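Local coordinates for protein kinase domain-containing protein (Chaetomium thermophilum, PDB 6Z3U), which probably transfers phosphate from ATP to serine and threonine residues, including those of the RNA polymerase II C-terminal repeats, as the CDK7-type kinase of the CAK complex, at residues D186-Y192 with L289-S293; L148-I154 with R206-C211. All blocks are in the same frame, centred on the assembly; numbering follows the deposited sequence.

Contact 1 of 2, residues D186-Y192 with L289-S293; sequences DVERVRY and LIIRS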
loop_
_atom_site.group_PDB
_atom_site.type_symbol
_atom_site.label_atom_id
_atom_site.label_comp_id
_atom_site.label_asym_id
_atom_site.label_seq_id
_atom_site.Cartn_x
_atom_site.Cartn_y
_atom_site.Cartn_z
ATOM N N ASP B 186 -26.569 19.480 9.741
ATOM C CA ASP B 186 -28.005 19.679 9.524
ATOM C C ASP B 186 -28.721 19.700 10.876
ATOM O O ASP B 186 -29.467 18.793 11.249
ATOM C CB ASP B 186 -28.559 18.591 8.612
ATOM C CG ASP B 186 -29.918 18.945 8.034
ATOM O OD1 ASP B 186 -30.288 18.360 6.989
ATOM O OD2 ASP B 186 -30.593 19.839 8.595
ATOM N N VAL B 187 -28.481 20.784 11.617
ATOM C CA VAL B 187 -29.050 20.911 12.950
ATOM C C VAL B 187 -30.547 21.175 12.902
ATOM O O VAL B 187 -31.257 20.887 13.872
ATOM C CB VAL B 187 -28.333 22.035 13.723
ATOM C CG1 VAL B 187 -29.006 22.279 15.063
ATOM C CG2 VAL B 187 -26.866 21.693 13.914
ATOM N N GLU B 188 -31.055 21.710 11.796
ATOM C CA GLU B 188 -32.464 22.077 11.750
ATOM C C GLU B 188 -33.368 20.875 11.497
ATOM O O GLU B 188 -34.481 20.830 12.029
ATOM C CB GLU B 188 -32.678 23.151 10.681
ATOM C CG GLU B 188 -34.042 23.821 10.702
ATOM C CD GLU B 188 -35.062 23.104 9.842
ATOM O OE1 GLU B 188 -36.093 22.652 10.383
ATOM O OE2 GLU B 188 -34.845 23.025 8.614
ATOM N N ARG B 189 -32.915 19.892 10.720
ATOM C CA ARG B 189 -33.774 18.797 10.283
ATOM C C ARG B 189 -33.343 17.417 10.762
ATOM O O ARG B 189 -34.201 16.542 10.887
ATOM C CB ARG B 189 -33.864 18.793 8.746
ATOM C CG ARG B 189 -34.314 20.138 8.177
ATOM C CD ARG B 189 -34.466 20.140 6.656
ATOM N NE ARG B 189 -33.195 19.945 5.963
ATOM C CZ ARG B 189 -33.042 20.016 4.643
ATOM N NH1 ARG B 189 -31.844 19.825 4.104
ATOM N NH2 ARG B 189 -34.081 20.281 3.861
ATOM N N VAL B 190 -32.061 17.189 11.027
ATOM C CA VAL B 190 -31.558 15.865 11.386
ATOM C C VAL B 190 -31.457 15.761 12.901
ATOM O O VAL B 190 -30.762 16.559 13.543
ATOM C CB VAL B 190 -30.195 15.582 10.734
ATOM C CG1 VAL B 190 -29.575 14.339 11.339
ATOM C CG2 VAL B 190 -30.349 15.411 9.239
ATOM N N ARG B 191 -32.119 14.752 13.466
ATOM C CA ARG B 191 -32.126 14.497 14.901
ATOM C C ARG B 191 -31.476 13.148 15.172
ATOM O O ARG B 191 -31.908 12.128 14.622
ATOM C CB ARG B 191 -33.554 14.505 15.453
ATOM C CG ARG B 191 -34.284 15.831 15.337
ATOM C CD ARG B 191 -34.102 16.673 16.587
ATOM N NE ARG B 191 -32.786 17.298 16.632
ATOM C CZ ARG B 191 -32.447 18.372 15.926
ATOM N NH1 ARG B 191 -31.226 18.871 16.034
ATOM N NH2 ARG B 191 -33.324 18.944 15.109
ATOM N N TYR B 192 -30.452 13.135 16.027
ATOM C CA TYR B 192 -29.810 11.892 16.431
ATOM C C TYR B 192 -29.432 11.968 17.903
ATOM O O TYR B 192 -29.216 13.054 18.449
ATOM C CB TYR B 192 -28.574 11.575 15.570
ATOM C CG TYR B 192 -27.369 12.463 15.786
ATOM C CD1 TYR B 192 -26.492 12.237 16.840
ATOM C CD2 TYR B 192 -27.087 13.507 14.914
ATOM C CE1 TYR B 192 -25.383 13.036 17.029
ATOM C CE2 TYR B 192 -25.982 14.312 15.097
ATOM C CZ TYR B 192 -25.133 14.072 16.156
ATOM O OH TYR B 192 -24.031 14.869 16.342
ATOM N N LEU B 289 -19.240 14.733 17.330
ATOM C CA LEU B 289 -20.579 14.156 17.274
ATOM C C LEU B 289 -21.405 14.564 18.486
ATOM O O LEU B 289 -22.607 14.824 18.368
ATOM C CB LEU B 289 -20.490 12.635 17.176
ATOM C CG LEU B 289 -20.244 12.087 15.772
ATOM C CD1 LEU B 289 -19.732 10.658 15.838
ATOM C CD2 LEU B 289 -21.519 12.162 14.948
ATOM N N ILE B 290 -20.772 14.638 19.659
ATOM C CA ILE B 290 -21.514 14.885 20.890
ATOM C C ILE B 290 -22.015 16.323 20.942
ATOM O O ILE B 290 -23.159 16.578 21.337
ATOM C CB ILE B 290 -20.641 14.546 22.113
ATOM C CG1 ILE B 290 -20.374 13.039 22.168
ATOM C CG2 ILE B 290 -21.319 15.023 23.385
ATOM C CD1 ILE B 290 -19.310 12.636 23.162
ATOM N N ILE B 291 -21.173 17.286 20.559
ATOM C CA ILE B 291 -21.557 18.692 20.595
ATOM C C ILE B 291 -22.005 19.216 19.235
ATOM O O ILE B 291 -22.356 20.399 19.123
ATOM C CB ILE B 291 -20.411 19.564 21.146
ATOM C CG1 ILE B 291 -19.180 19.495 20.243
ATOM C CG2 ILE B 291 -20.039 19.112 22.545
ATOM C CD1 ILE B 291 -18.181 20.608 20.498
ATOM N N ARG B 292 -21.992 18.379 18.195
ATOM C CA ARG B 292 -22.432 18.779 16.854
ATOM C C ARG B 292 -21.714 20.039 16.379
ATOM O O ARG B 292 -22.289 20.882 15.685
ATOM C CB ARG B 292 -23.950 18.968 16.794
ATOM C CG ARG B 292 -24.704 17.662 16.634
ATOM C CD ARG B 292 -26.183 17.873 16.358
ATOM N NE ARG B 292 -26.499 17.802 14.933
ATOM C CZ ARG B 292 -27.703 17.515 14.444
ATOM N NH1 ARG B 292 -27.889 17.473 13.134
ATOM N NH2 ARG B 292 -28.718 17.260 15.260
ATOM N N SER B 293 -20.448 20.173 16.761
ATOM C CA SER B 293 -19.582 21.217 16.239
ATOM C C SER B 293 -18.141 20.800 16.489
ATOM O O SER B 293 -17.872 20.013 17.405
ATOM C CB SER B 293 -19.878 22.571 16.899
ATOM O OG SER B 293 -19.215 22.677 18.145
#

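Contact 2 of 2, residues L148-I154 with R206-C211; sequences LRGHPNI and RAVWWC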
loop_
_atom_site.group_PDB
_atom_site.type_symbol
_atom_site.label_atom_id
_atom_site.label_comp_id
_atom_site.label_asym_id
_atom_site.label_seq_id
_atom_site.Cartn_x
_atom_site.Cartn_y
_atom_site.Cartn_z
ATOM N N LEU B 148 -7.100 -2.982 1.691
ATOM C CA LEU B 148 -8.096 -3.049 2.752
ATOM C C LEU B 148 -9.421 -3.636 2.292
ATOM O O LEU B 148 -10.329 -3.799 3.115
ATOM C CB LEU B 148 -8.328 -1.651 3.329
ATOM C CG LEU B 148 -7.160 -1.092 4.138
ATOM C CD1 LEU B 148 -7.383 0.378 4.425
ATOM C CD2 LEU B 148 -6.993 -1.875 5.433
ATOM N N ARG B 149 -9.555 -3.953 1.008
ATOM C CA ARG B 149 -10.813 -4.457 0.479
ATOM C C ARG B 149 -11.303 -5.653 1.281
ATOM O O ARG B 149 -10.522 -6.521 1.678
ATOM C CB ARG B 149 -10.617 -4.836 -0.991
ATOM C CG ARG B 149 -10.584 -6.329 -1.299
ATOM C CD ARG B 149 -10.376 -6.498 -2.791
ATOM N NE ARG B 149 -11.593 -6.865 -3.502
ATOM C CZ ARG B 149 -11.644 -7.076 -4.812
ATOM N NH1 ARG B 149 -10.556 -6.908 -5.554
ATOM N NH2 ARG B 149 -12.790 -7.416 -5.385
ATOM N N GLY B 150 -12.611 -5.682 1.531
ATOM C CA GLY B 150 -13.257 -6.768 2.239
ATOM C C GLY B 150 -13.922 -6.368 3.538
ATOM O O GLY B 150 -14.741 -7.138 4.062
ATOM N N HIS B 151 -13.607 -5.192 4.082
ATOM C CA HIS B 151 -14.217 -4.868 5.366
ATOM C C HIS B 151 -15.481 -4.039 5.158
ATOM O O HIS B 151 -15.525 -3.190 4.263
ATOM C CB HIS B 151 -13.239 -4.098 6.246
ATOM C CG HIS B 151 -13.668 -4.004 7.679
ATOM N ND1 HIS B 151 -14.374 -2.931 8.179
ATOM C CD2 HIS B 151 -13.492 -4.855 8.716
ATOM C CE1 HIS B 151 -14.613 -3.126 9.463
ATOM N NE2 HIS B 151 -14.087 -4.284 9.815
ATOM N N PRO B 152 -16.526 -4.252 5.967
ATOM C CA PRO B 152 -17.805 -3.574 5.700
ATOM C C PRO B 152 -17.783 -2.076 5.952
ATOM O O PRO B 152 -18.675 -1.374 5.462
ATOM C CB PRO B 152 -18.787 -4.273 6.655
ATOM C CG PRO B 152 -18.082 -5.506 7.130
ATOM C CD PRO B 152 -16.630 -5.181 7.106
ATOM N N ASN B 153 -16.814 -1.565 6.713
ATOM C CA ASN B 153 -16.738 -0.145 7.034
ATOM C C ASN B 153 -15.611 0.563 6.287
ATOM O O ASN B 153 -15.187 1.649 6.697
ATOM C CB ASN B 153 -16.576 0.036 8.541
ATOM C CG ASN B 153 -17.727 -0.563 9.320
ATOM O OD1 ASN B 153 -17.553 -1.529 10.062
ATOM N ND2 ASN B 153 -18.914 0.007 9.151
ATOM N N ILE B 154 -15.115 -0.029 5.204
ATOM C CA ILE B 154 -14.154 0.610 4.313
ATOM C C ILE B 154 -14.757 0.610 2.916
ATOM O O ILE B 154 -15.241 -0.427 2.447
ATOM C CB ILE B 154 -12.792 -0.108 4.315
ATOM C CG1 ILE B 154 -12.216 -0.190 5.731
ATOM C CG2 ILE B 154 -11.817 0.620 3.394
ATOM C CD1 ILE B 154 -11.673 1.119 6.258
ATOM N N ARG B 206 -14.204 0.274 14.043
ATOM C CA ARG B 206 -13.862 -0.942 13.313
ATOM C C ARG B 206 -13.058 -0.620 12.060
ATOM O O ARG B 206 -12.120 -1.347 11.712
ATOM C CB ARG B 206 -15.126 -1.720 12.947
ATOM C CG ARG B 206 -15.822 -2.389 14.122
ATOM C CD ARG B 206 -16.920 -3.329 13.636
ATOM N NE ARG B 206 -17.593 -4.019 14.733
ATOM C CZ ARG B 206 -18.716 -3.606 15.315
ATOM N NH1 ARG B 206 -19.320 -2.494 14.907
ATOM N NH2 ARG B 206 -19.238 -4.313 16.309
ATOM N N ALA B 207 -13.388 0.482 11.381
ATOM C CA ALA B 207 -12.647 0.857 10.182
ATOM C C ALA B 207 -11.193 1.162 10.515
ATOM O O ALA B 207 -10.275 0.632 9.880
ATOM C CB ALA B 207 -13.311 2.059 9.510
ATOM N N VAL B 208 -10.961 2.007 11.521
ATOM C CA VAL B 208 -9.587 2.334 11.889
ATOM C C VAL B 208 -8.886 1.115 12.471
ATOM O O VAL B 208 -7.682 0.927 12.264
ATOM C CB VAL B 208 -9.557 3.523 12.864
ATOM C CG1 VAL B 208 -8.134 3.842 13.275
ATOM C CG2 VAL B 208 -10.196 4.733 12.226
ATOM N N TRP B 209 -9.613 0.266 13.200
ATOM C CA TRP B 209 -9.011 -0.976 13.670
ATOM C C TRP B 209 -8.549 -1.828 12.496
ATOM O O TRP B 209 -7.443 -2.378 12.514
ATOM C CB TRP B 209 -10.001 -1.754 14.534
ATOM C CG TRP B 209 -9.558 -3.163 14.816
ATOM C CD1 TRP B 209 -8.701 -3.575 15.796
ATOM C CD2 TRP B 209 -9.949 -4.343 14.104
ATOM N NE1 TRP B 209 -8.538 -4.938 15.739
ATOM C CE2 TRP B 209 -9.294 -5.433 14.708
ATOM C CE3 TRP B 209 -10.791 -4.583 13.013
ATOM C CZ2 TRP B 209 -9.452 -6.741 14.259
ATOM C CZ3 TRP B 209 -10.948 -5.881 12.570
ATOM C CH2 TRP B 209 -10.282 -6.944 13.191
ATOM N N TRP B 210 -9.379 -1.932 11.455
ATOM C CA TRP B 210 -9.014 -2.742 10.298
ATOM C C TRP B 210 -7.830 -2.139 9.551
ATOM O O TRP B 210 -6.963 -2.870 9.056
ATOM C CB TRP B 210 -10.217 -2.894 9.373
ATOM C CG TRP B 210 -9.951 -3.749 8.186
ATOM C CD1 TRP B 210 -10.023 -3.375 6.879
ATOM C CD2 TRP B 210 -9.550 -5.123 8.191
ATOM N NE1 TRP B 210 -9.703 -4.433 6.066
ATOM C CE2 TRP B 210 -9.410 -5.519 6.847
ATOM C CE3 TRP B 210 -9.303 -6.057 9.201
ATOM C CZ2 TRP B 210 -9.032 -6.810 6.486
ATOM C CZ3 TRP B 210 -8.928 -7.338 8.841
ATOM C CH2 TRP B 210 -8.796 -7.702 7.495
ATOM N N CYS B 211 -7.777 -0.809 9.456
ATOM C CA CYS B 211 -6.623 -0.163 8.843
ATOM C C CYS B 211 -5.344 -0.539 9.576
ATOM O O CYS B 211 -4.366 -0.981 8.964
ATOM C CB CYS B 211 -6.808 1.354 8.845
ATOM S SG CYS B 211 -8.052 1.961 7.695
#

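Contact 1 of 2, residues D186-Y192 with L289-S293
The flat guanidinium of R292 is sandwiched between Y192 and V187. CE2 of the Y192 ring lies over one face, near the outer part of the group, and is 3.5 Å from R292 NE. The V187 CA covers the opposite face, 3.6 Å from R292 NH1. The ring and guanidinium planes are turned 43° apart, so this is not a parallel stack. At the guanidinium edge, in its plane, sits the carbonyl oxygen of V190. R292 grips it end-on with two nitrogens. NH2 to V190 O is 2.8 Å, and NH1 to V190 O is 3.0 Å. Both donors come from the same face of the carbonyl plane. The R292 chain bends at chi3 (97°), which turns the guanidinium toward this oxygen. R292 is the first residue to leave helix 276-291, in the C-terminal lobe of the kinase fold. The 186-192 loop links helices 180-185 and 194-213 of the same lobe. R292 NE also donates a hydrogen bond to I184 O, so the arginine joins its own helix end to the end of helix 180-185. R191 folds back on its own loop and clasps V187 O with NH1 and NH2. This brings the R191 and R292 guanidiniums near each other, planes 49° apart, with no hydrogen bond between them. The carbonyl oxygen of L289 sits at the Y192 ring edge, in plane. W200 of helix 194-213 meets the Y192 ring edge-to-face.

Contact 2 of 2, residues L148-I154 with R206-C211
H151 lays its imidazole over the five-membered ring of W210 in an offset stack. The ring centroids are 4.6 Å apart and the planes differ by 17°. CH-pi contacts run both ways. H151 CB lies over the face of the W210 five-membered ring, 3.7 Å from its centroid. W210 CB in turn lies over the imidazole face. CG of W210 is anti to its N (chi1 -178°), which carries the indole out from the helix against the imidazole; the two side chains run antiparallel. The opposite face of the H151 ring is covered by P152 CD. H151 ND1 accepts from N153 N at 3.2 Å, though that donor stands well out of the ring plane. At the W210 ring edge, NE1 gives a hydrogen bond to L148 O at 3.1 Å, with an N-H...O angle of 155°.

Here the linker between helix 136-148, the C-helix of the kinase fold, and strand 157-162 of the N-terminal lobe packs on helix 194-213 of the C-terminal lobe. It makes two beta turns, type II from L148 to H151 and type I from H151 to I154. Beside the stack, apolar side chains pack together. L148 CD1 touches C211 SG at 3.7 Å, while I154 CD1 reaches both A207 CB and C211 SG. A207 CB also meets a backbone carbonyl, N153 O, at 3.4 Å. N153 ND2 hydrogen-bonds E233 OE2 and V234 O. M9 of the neighbouring RING-type domain-containing protein chain packs on H151 and W209.

Along the chain, the first segment met is 148-154, on the linker from helix 136-148 to strand 157-162. Next comes 186-192, then 206-211 on helix 194-213, and last 289-293 at the end of helix 276-291. The segments therefore alternate, and the two contacts cross. Contact 2 closes a loop of 51 residues that contains 186-192. Contact 1 closes one of 96 residues that contains 206-211. Their centres are about 26 Å apart and they do not touch. Contact 2 ties the linker after the C-helix to the C-terminal lobe. Contact 1 lies within that lobe. Helix 194-213 relates them: it carries half of contact 2, and its W200 meets Y192 and L289.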